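Local coordinates for protein putative polyketide synthase (Brevibacillus brevis, PDB 5HU7) that probably dehydrates beta-hydroxyacyl intermediates bound to acyl carrier protein, acting as the dehydratase domain of a trans-AT polyketide synthase, at residues L15-T20 and Y28-T33; P141-P146 and E279-A284; A61-A66 and V99-E104. One frame throughout, in Å; residues are numbered along the deposited sequence.

Contact 1: L15-T20 and Y28-T33; sequences LLHKNT and YSSSFT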
loop_
_atom_site.group_PDB
_atom_site.type_symbol
_atom_site.label_atom_id
_atom_site.label_comp_id
_atom_site.label_asym_id
_atom_site.label_seq_id
_atom_site.Cartn_x
_atom_site.Cartn_y
_atom_site.Cartn_z
ATOM N N LEU A 15 12.737 -0.128 3.572
ATOM C CA LEU A 15 12.948 0.480 2.274
ATOM C C LEU A 15 11.685 0.622 1.447
ATOM O O LEU A 15 11.779 1.232 0.400
ATOM C CB LEU A 15 14.017 -0.312 1.515
ATOM C CG LEU A 15 15.393 -0.383 2.177
ATOM C CD1 LEU A 15 16.386 -1.044 1.272
ATOM C CD2 LEU A 15 15.896 0.995 2.529
ATOM N N LEU A 16 10.533 0.060 1.871
ATOM C CA LEU A 16 9.245 0.178 1.143
ATOM C C LEU A 16 8.284 0.761 2.106
ATOM O O LEU A 16 7.742 0.020 2.912
ATOM C CB LEU A 16 8.633 -1.165 0.748
ATOM C CG LEU A 16 9.088 -1.925 -0.411
ATOM C CD1 LEU A 16 8.061 -2.950 -0.715
ATOM C CD2 LEU A 16 9.334 -1.035 -1.626
ATOM N N HIS A 17 8.013 2.034 2.022
ATOM C CA HIS A 17 7.150 2.654 3.019
ATOM C C HIS A 17 5.673 2.459 2.731
ATOM O O HIS A 17 4.912 2.158 3.650
ATOM C CB HIS A 17 7.527 4.136 3.186
ATOM C CG HIS A 17 8.972 4.313 3.542
ATOM N ND1 HIS A 17 9.586 5.546 3.481
ATOM C CD2 HIS A 17 9.870 3.400 3.985
ATOM C CE1 HIS A 17 10.839 5.337 3.850
ATOM N NE2 HIS A 17 11.062 4.049 4.110
ATOM N N LYS A 18 5.267 2.577 1.475
ATOM C CA LYS A 18 3.853 2.466 1.123
ATOM C C LYS A 18 3.610 1.851 -0.210
ATOM O O LYS A 18 4.390 2.034 -1.129
ATOM C CB LYS A 18 3.183 3.871 1.086
ATOM C CG LYS A 18 2.889 4.506 2.433
ATOM C CD LYS A 18 1.843 3.707 3.234
ATOM C CE LYS A 18 1.236 4.471 4.391
ATOM N NZ LYS A 18 2.229 4.779 5.451
ATOM N N ASN A 19 2.422 1.274 -0.356
ATOM C CA ASN A 19 1.955 0.726 -1.607
ATOM C C ASN A 19 1.195 1.877 -2.231
ATOM O O ASN A 19 0.217 2.322 -1.651
ATOM C CB ASN A 19 1.048 -0.462 -1.368
ATOM C CG ASN A 19 0.577 -1.105 -2.638
ATOM O OD1 ASN A 19 0.440 -0.453 -3.663
ATOM N ND2 ASN A 19 0.327 -2.386 -2.607
ATOM N N THR A 20 1.652 2.383 -3.383
ATOM C CA THR A 20 0.995 3.501 -4.056
ATOM C C THR A 20 0.494 3.081 -5.439
ATOM O O THR A 20 0.427 3.906 -6.353
ATOM C CB THR A 20 1.942 4.697 -4.155
ATOM O OG1 THR A 20 3.062 4.325 -4.968
ATOM C CG2 THR A 20 2.359 5.201 -2.823
ATOM N N TYR A 28 5.384 0.752 -5.288
ATOM C CA TYR A 28 5.639 1.095 -3.901
ATOM C C TYR A 28 6.464 2.378 -3.881
ATOM O O TYR A 28 7.204 2.646 -4.825
ATOM C CB TYR A 28 6.341 -0.073 -3.194
ATOM C CG TYR A 28 5.594 -1.379 -3.344
ATOM C CD1 TYR A 28 5.751 -2.169 -4.474
ATOM C CD2 TYR A 28 4.619 -1.754 -2.421
ATOM C CE1 TYR A 28 4.972 -3.309 -4.682
ATOM C CE2 TYR A 28 3.883 -2.929 -2.585
ATOM C CZ TYR A 28 4.081 -3.717 -3.709
ATOM O OH TYR A 28 3.336 -4.847 -3.940
ATOM N N SER A 29 6.251 3.220 -2.878
ATOM C CA SER A 29 6.969 4.500 -2.768
ATOM C C SER A 29 7.531 4.675 -1.400
ATOM O O SER A 29 6.906 4.280 -0.413
ATOM C CB SER A 29 6.054 5.677 -3.108
ATOM O OG SER A 29 5.393 5.443 -4.348
ATOM N N SER A 30 8.748 5.250 -1.348
ATOM C CA SER A 30 9.479 5.554 -0.117
ATOM C C SER A 30 10.070 6.939 -0.233
ATOM O O SER A 30 10.440 7.358 -1.326
ATOM C CB SER A 30 10.594 4.543 0.086
ATOM O OG SER A 30 10.049 3.241 0.121
ATOM N N SER A 31 10.169 7.653 0.886
ATOM C CA SER A 31 10.784 8.987 0.938
ATOM C C SER A 31 11.981 8.885 1.854
ATOM O O SER A 31 11.822 8.465 2.992
ATOM C CB SER A 31 9.780 10.038 1.407
ATOM O OG SER A 31 8.725 10.189 0.472
ATOM N N PHE A 32 13.178 9.189 1.346
ATOM C CA PHE A 32 14.429 9.057 2.101
ATOM C C PHE A 32 15.102 10.382 2.333
ATOM O O PHE A 32 15.151 11.219 1.432
ATOM C CB PHE A 32 15.418 8.136 1.370
ATOM C CG PHE A 32 14.930 6.723 1.153
ATOM C CD1 PHE A 32 14.636 5.898 2.230
ATOM C CD2 PHE A 32 14.833 6.195 -0.121
ATOM C CE1 PHE A 32 14.215 4.584 2.026
ATOM C CE2 PHE A 32 14.390 4.895 -0.319
ATOM C CZ PHE A 32 14.086 4.097 0.756
ATOM N N THR A 33 15.597 10.566 3.560
ATOM C CA THR A 33 16.317 11.740 4.030
ATOM C C THR A 33 17.830 11.500 4.080
ATOM O O THR A 33 18.563 12.459 4.089
ATOM C CB THR A 33 15.852 12.130 5.465
ATOM O OG1 THR A 33 16.271 11.146 6.430
ATOM C CG2 THR A 33 14.362 12.384 5.553
#

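Contact 2: P141-P146 and E279-A284; sequences PTLDLP and ELCDEA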
loop_
_atom_site.group_PDB
_atom_site.type_symbol
_atom_site.label_atom_id
_atom_site.label_comp_id
_atom_site.label_asym_id
_atom_site.label_seq_id
_atom_site.Cartn_x
_atom_site.Cartn_y
_atom_site.Cartn_z
ATOM N N PRO A 141 22.783 -25.027 -1.924
ATOM C CA PRO A 141 24.205 -25.373 -1.842
ATOM C C PRO A 141 24.846 -25.086 -0.486
ATOM O O PRO A 141 24.294 -24.393 0.368
ATOM C CB PRO A 141 24.833 -24.568 -2.982
ATOM C CG PRO A 141 23.973 -23.399 -3.148
ATOM C CD PRO A 141 22.583 -23.765 -2.672
ATOM N N THR A 142 25.995 -25.685 -0.279
ATOM C CA THR A 142 26.755 -25.569 0.962
ATOM C C THR A 142 28.225 -25.361 0.681
ATOM O O THR A 142 28.712 -25.628 -0.418
ATOM C CB THR A 142 26.614 -26.852 1.791
ATOM O OG1 THR A 142 27.160 -27.915 1.023
ATOM C CG2 THR A 142 25.176 -27.176 2.147
ATOM N N LEU A 143 28.935 -24.928 1.704
ATOM C CA LEU A 143 30.385 -24.743 1.670
ATOM C C LEU A 143 30.965 -25.626 2.729
ATOM O O LEU A 143 30.368 -25.780 3.787
ATOM C CB LEU A 143 30.749 -23.286 1.990
ATOM C CG LEU A 143 30.262 -22.228 1.007
ATOM C CD1 LEU A 143 30.791 -20.870 1.387
ATOM C CD2 LEU A 143 30.700 -22.552 -0.430
ATOM N N ASP A 144 32.113 -26.226 2.436
ATOM C CA ASP A 144 32.856 -27.035 3.390
ATOM C C ASP A 144 33.839 -26.011 3.994
ATOM O O ASP A 144 34.897 -25.748 3.421
ATOM C CB ASP A 144 33.557 -28.194 2.659
ATOM C CG ASP A 144 34.283 -29.198 3.553
ATOM O OD1 ASP A 144 34.239 -29.038 4.793
ATOM O OD2 ASP A 144 34.853 -30.168 3.011
ATOM N N LEU A 145 33.431 -25.356 5.086
ATOM C CA LEU A 145 34.228 -24.278 5.707
ATOM C C LEU A 145 35.581 -24.752 6.218
ATOM O O LEU A 145 36.584 -24.165 5.819
ATOM C CB LEU A 145 33.446 -23.524 6.807
ATOM C CG LEU A 145 32.186 -22.803 6.341
ATOM C CD1 LEU A 145 31.400 -22.287 7.531
ATOM C CD2 LEU A 145 32.516 -21.695 5.379
ATOM N N PRO A 146 35.665 -25.848 7.000
ATOM C CA PRO A 146 36.991 -26.341 7.444
ATOM C C PRO A 146 37.975 -26.618 6.304
ATOM O O PRO A 146 39.142 -26.242 6.397
ATOM C CB PRO A 146 36.651 -27.630 8.193
ATOM C CG PRO A 146 35.278 -27.469 8.639
ATOM C CD PRO A 146 34.579 -26.688 7.551
ATOM N N GLU A 279 29.262 -16.012 -2.265
ATOM C CA GLU A 279 28.388 -16.921 -1.544
ATOM C C GLU A 279 28.402 -16.506 -0.077
ATOM O O GLU A 279 29.476 -16.347 0.504
ATOM C CB GLU A 279 28.839 -18.371 -1.719
ATOM C CG GLU A 279 28.336 -18.919 -3.037
ATOM C CD GLU A 279 29.194 -19.964 -3.712
ATOM O OE1 GLU A 279 30.415 -19.741 -3.846
ATOM O OE2 GLU A 279 28.638 -20.990 -4.152
ATOM N N LEU A 280 27.218 -16.301 0.497
ATOM C CA LEU A 280 27.039 -15.869 1.862
ATOM C C LEU A 280 26.399 -17.026 2.599
ATOM O O LEU A 280 25.329 -17.455 2.204
ATOM C CB LEU A 280 26.135 -14.626 1.903
ATOM C CG LEU A 280 26.594 -13.448 1.046
ATOM C CD1 LEU A 280 25.625 -12.305 1.149
ATOM C CD2 LEU A 280 27.972 -12.941 1.476
ATOM N N CYS A 281 27.064 -17.556 3.638
ATOM C CA CYS A 281 26.565 -18.688 4.388
ATOM C C CYS A 281 26.571 -18.437 5.888
ATOM O O CYS A 281 27.114 -17.438 6.364
ATOM C CB CYS A 281 27.404 -19.908 4.037
ATOM S SG CYS A 281 29.089 -19.842 4.696
ATOM N N ASP A 282 25.932 -19.359 6.621
ATOM C CA ASP A 282 25.867 -19.381 8.095
ATOM C C ASP A 282 27.118 -20.078 8.671
ATOM O O ASP A 282 28.035 -20.370 7.912
ATOM C CB ASP A 282 24.545 -20.052 8.574
ATOM C CG ASP A 282 24.355 -21.524 8.238
ATOM O OD1 ASP A 282 25.329 -22.163 7.794
ATOM O OD2 ASP A 282 23.225 -22.037 8.421
ATOM N N GLU A 283 27.154 -20.314 10.008
ATOM C CA GLU A 283 28.246 -20.992 10.740
ATOM C C GLU A 283 28.527 -22.402 10.221
ATOM O O GLU A 283 29.659 -22.859 10.317
ATOM C CB GLU A 283 27.887 -21.167 12.240
ATOM C CG GLU A 283 27.699 -19.905 13.053
ATOM C CD GLU A 283 27.479 -20.175 14.529
ATOM O OE1 GLU A 283 26.381 -20.658 14.888
ATOM O OE2 GLU A 283 28.401 -19.906 15.331
ATOM N N ALA A 284 27.478 -23.118 9.770
ATOM C CA ALA A 284 27.564 -24.490 9.259
ATOM C C ALA A 284 27.909 -24.600 7.762
ATOM O O ALA A 284 28.053 -25.710 7.265
ATOM C CB ALA A 284 26.244 -25.204 9.515
#

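Contact 3: A61-A66 and V99-E104; sequences AAVKQA and VGIYPE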
loop_
_atom_site.group_PDB
_atom_site.type_symbol
_atom_site.label_atom_id
_atom_site.label_comp_id
_atom_site.label_asym_id
_atom_site.label_seq_id
_atom_site.Cartn_x
_atom_site.Cartn_y
_atom_site.Cartn_z
ATOM N N ALA A 61 11.982 -6.817 -1.548
ATOM C CA ALA A 61 10.866 -6.491 -0.673
ATOM C C ALA A 61 9.581 -6.205 -1.498
ATOM O O ALA A 61 8.543 -6.743 -1.172
ATOM C CB ALA A 61 11.229 -5.298 0.192
ATOM N N ALA A 62 9.688 -5.462 -2.621
ATOM C CA ALA A 62 8.557 -5.145 -3.522
ATOM C C ALA A 62 7.960 -6.376 -4.140
ATOM O O ALA A 62 6.745 -6.527 -4.166
ATOM C CB ALA A 62 9.008 -4.190 -4.615
ATOM N N VAL A 63 8.808 -7.224 -4.684
ATOM C CA VAL A 63 8.392 -8.492 -5.300
ATOM C C VAL A 63 7.664 -9.408 -4.292
ATOM O O VAL A 63 6.614 -9.944 -4.614
ATOM C CB VAL A 63 9.632 -9.137 -5.935
ATOM C CG1 VAL A 63 9.461 -10.625 -6.139
ATOM C CG2 VAL A 63 9.944 -8.444 -7.255
ATOM N N LYS A 64 8.204 -9.557 -3.085
ATOM C CA LYS A 64 7.556 -10.362 -2.049
ATOM C C LYS A 64 6.188 -9.748 -1.672
ATOM O O LYS A 64 5.235 -10.500 -1.493
ATOM C CB LYS A 64 8.469 -10.500 -0.811
ATOM C CG LYS A 64 8.084 -11.649 0.101
ATOM C CD LYS A 64 8.906 -11.666 1.396
ATOM C CE LYS A 64 8.484 -12.773 2.343
ATOM N NZ LYS A 64 7.086 -12.605 2.838
ATOM N N GLN A 65 6.078 -8.396 -1.588
ATOM C CA GLN A 65 4.783 -7.728 -1.316
ATOM C C GLN A 65 3.793 -7.994 -2.448
ATOM O O GLN A 65 2.658 -8.313 -2.180
ATOM C CB GLN A 65 4.949 -6.198 -1.143
ATOM C CG GLN A 65 5.553 -5.795 0.181
ATOM C CD GLN A 65 4.641 -6.050 1.346
ATOM O OE1 GLN A 65 3.439 -5.785 1.295
ATOM N NE2 GLN A 65 5.194 -6.529 2.452
ATOM N N ALA A 66 4.242 -7.869 -3.696
ATOM C CA ALA A 66 3.482 -8.177 -4.909
ATOM C C ALA A 66 3.411 -9.730 -5.149
ATOM O O ALA A 66 4.077 -10.235 -6.047
ATOM C CB ALA A 66 4.169 -7.503 -6.097
ATOM N N VAL A 99 9.248 1.909 -6.678
ATOM C CA VAL A 99 9.580 0.581 -7.189
ATOM C C VAL A 99 8.345 0.098 -7.931
ATOM O O VAL A 99 7.322 -0.177 -7.305
ATOM C CB VAL A 99 9.971 -0.493 -6.167
ATOM C CG1 VAL A 99 10.580 -1.683 -6.886
ATOM C CG2 VAL A 99 10.897 0.044 -5.123
ATOM N N GLY A 100 8.446 0.007 -9.239
ATOM C CA GLY A 100 7.362 -0.494 -10.049
ATOM C C GLY A 100 7.605 -1.956 -10.348
ATOM O O GLY A 100 8.759 -2.379 -10.461
ATOM N N ILE A 101 6.527 -2.739 -10.434
ATOM C CA ILE A 101 6.580 -4.155 -10.775
ATOM C C ILE A 101 5.723 -4.302 -12.050
ATOM O O ILE A 101 4.602 -3.819 -12.070
ATOM C CB ILE A 101 6.058 -5.047 -9.640
ATOM C CG1 ILE A 101 6.816 -4.827 -8.312
ATOM C CG2 ILE A 101 6.095 -6.529 -10.076
ATOM C CD1 ILE A 101 8.253 -5.198 -8.304
ATOM N N TYR A 102 6.266 -4.912 -13.123
ATOM C CA TYR A 102 5.616 -5.058 -14.430
ATOM C C TYR A 102 5.686 -6.527 -14.913
ATOM O O TYR A 102 6.650 -7.246 -14.619
ATOM C CB TYR A 102 6.343 -4.182 -15.480
ATOM C CG TYR A 102 6.707 -2.799 -14.998
ATOM C CD1 TYR A 102 7.908 -2.566 -14.336
ATOM C CD2 TYR A 102 5.847 -1.717 -15.198
ATOM C CE1 TYR A 102 8.207 -1.318 -13.803
ATOM C CE2 TYR A 102 6.135 -0.460 -14.664
ATOM C CZ TYR A 102 7.332 -0.257 -13.999
ATOM O OH TYR A 102 7.666 0.976 -13.513
ATOM N N PRO A 103 4.774 -6.913 -15.817
ATOM C CA PRO A 103 4.827 -8.289 -16.383
ATOM C C PRO A 103 5.996 -8.487 -17.319
ATOM O O PRO A 103 6.443 -7.508 -17.915
ATOM C CB PRO A 103 3.523 -8.417 -17.159
ATOM C CG PRO A 103 3.034 -7.042 -17.380
ATOM C CD PRO A 103 3.615 -6.145 -16.344
ATOM N N GLU A 104 6.557 -9.704 -17.362
ATOM C CA GLU A 104 7.629 -10.029 -18.296
ATOM C C GLU A 104 7.286 -11.270 -19.073
ATOM O O GLU A 104 7.402 -11.241 -20.291
ATOM C CB GLU A 104 8.988 -10.230 -17.609
ATOM C CG GLU A 104 10.160 -10.391 -18.579
ATOM C CD GLU A 104 10.558 -9.183 -19.414
ATOM O OE1 GLU A 104 9.939 -8.102 -19.270
ATOM O OE2 GLU A 104 11.498 -9.328 -20.228
#

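Contact 1: L15-T20 and Y28-T33
Lys18 and Ser29 face each other as an antiparallel hydrogen-bonded pair: Ser29 N donates to Lys18 O over 2.8 Å, and Lys18 N returns a bond of 3.0 Å to Ser29 O. Asn19 and Tyr28 form the adjoining non-hydrogen-bonded pair. On the other side of Lys18 the backbone of 15-17 leaves the strand, and the Ser30 side chain takes over the linkage. With its OG anti to the carbonyl carbon (chi1 -57°), Ser30 donates to Leu15 O at 2.7 Å, from above the carbonyl plane, and accepts from His17 N at 3.0 Å, so two bonds grip one hydroxyl. The His17 ring lies over the same serine, whose CB stands 3.7 Å above the ring plane near its centre. Ser31 O meets CE1 at the ring edge, NE2 bonds to Pro14 O, and the Phe32 ring approaches obliquely, its plane turned 75° from the imidazole. An alanine in place of His17 would probably leave Pro14 O without this partner and open a gap between Ser30 and Phe32. Leu16 sets CD1 over one face of the Tyr28 ring and CD2 3.5 Å from Tyr28 CB, while Asn19 crosses that ring obliquely, its amide plane turned 50° from it, and its ND2 bonds Ser21 O of the second subunit. Past the strand's end, Thr20 OG1 and Ser29 OG share a hydrogen bond of 2.7 Å, and Ser29 OG is also bonded to His98 ND1. Strands 18-19 and 26-32, antiparallel neighbours and consecutive in the chain, form a beta hairpin at the edge of a hotdog fold beside the subunit interface.

Contact 2: P141-P146 and E279-A284
Leu143 and Leu145 pack on Cys281 where the chain leading into helix 145-150 covers the end of a beta hairpin, strands 276-281 and 287-298, in the second hotdog unit of the dehydratase. The evidence for apolar packing is direct: the two leucines converge on one sulfur. Leu143 CD1 lies 3.9 Å from Cys281 SG, and Leu145 CD2 reaches the same SG at 4.0 Å. Cys281 presents that sulfur by holding SG between its backbone N and carbonyl carbon (chi1 71°), on the side of the strand that faces 141-146. The second branch of each leucine extends the contact in a different direction. Leu143 CD2 comes within 4.4 Å of Glu279 OE1, a distance that marks the margin of the packing; the acid is engaged elsewhere, since its OE2 makes a salt bridge with Arg290. Leu145 CD1 instead presses against the backbone of the turn, 3.3 Å from Glu283 O and 3.9 Å from Asp282 O. That turn is shaped from within by Asp282, whose OD1 accepts a weak bond from Ala284 N (3.1 Å, N-H...O angle 123°), as in an Asx turn, and a further bond from Arg286 N. Asp144, between the two leucines, turns its side chain away and occupies the N-cap position of the helix, which Leu145 then begins. Around these side chains, backbone bonds of Pro141 with Ile287 and of Leu143 with Gly285 tie the incoming chain to strand 287-298 and the turn before it. Strand 258-263, on the other flank of 276-281, contributes Leu260 against Leu143 and Tyr258 against both Leu145 and Cys281.

Contact 3: A61-A66 and V99-E104
Ala62, the first residue of 61-66 to meet the strand, points its CB into the step between two side chains of 99-104. The methyl lies 3.7 Å from Val99 CG1 and 3.9 Å from Ile101 CD1, so it bridges alternate residues on the helix-facing side of the strand. Val99 brings CG1 there by placing it anti to the backbone N (chi1 -167°). Val63 follows, offering one branch: its CG2 touches Ile101 CD1 at 3.8 Å, and the two side chains cross at about a right angle. Both of these helix residues therefore close on the tip of one isoleucine, whose CD1 touches both. Ala66, just past the helix end, returns the chain to the strand one turn after Ala62, and its N bonds to Ala62 O at 2.9 Å even though its own backbone angles are no longer helical. Its CB approaches Ile101 CG1 more loosely, at 4.4 Å, and also packs on Leu23 of the second subunit. The touching residues are all buried and apolar, and the axes of helix segment 61-65 and strand segment 99-104 approach to 9.1 Å at an angle of 53°, a close helix-to-sheet spacing that fits the two alanines at the interface. Tyr28 of the adjacent strand continues the surface beneath Ala62 and Ala66, while Val132 and Phe134 of strand 125-135 continue it beneath Val63. An antiparallel sheet curling round a central helix is the hallmark of the hotdog fold, and here helix 52-65 packs on strand 95-105 in that way.

Overall arrangement
Along the chain the order is contact 1, the helix and then the strand of contact 3, and contact 2, whose segments 141-146 and 279-284 both lie within the second hotdog unit. Contacts 1 and 3 share the first unit, with centres about 13 Å apart. Neighbouring strands 26-32 and 95-105 join them, with a probable hydrogen bond from Val99 N to Tyr28 O (2.9 Å), and Leu16 and Tyr28 also reach helix 52-65. Contact 2 has its centre about 34 Å from that of contact 1 and 30 Å from that of contact 3, touching neither. This separation is consistent with the double-hotdog architecture of polyketide synthase dehydratases, with contacts 1 and 3 also reaching the second subunit.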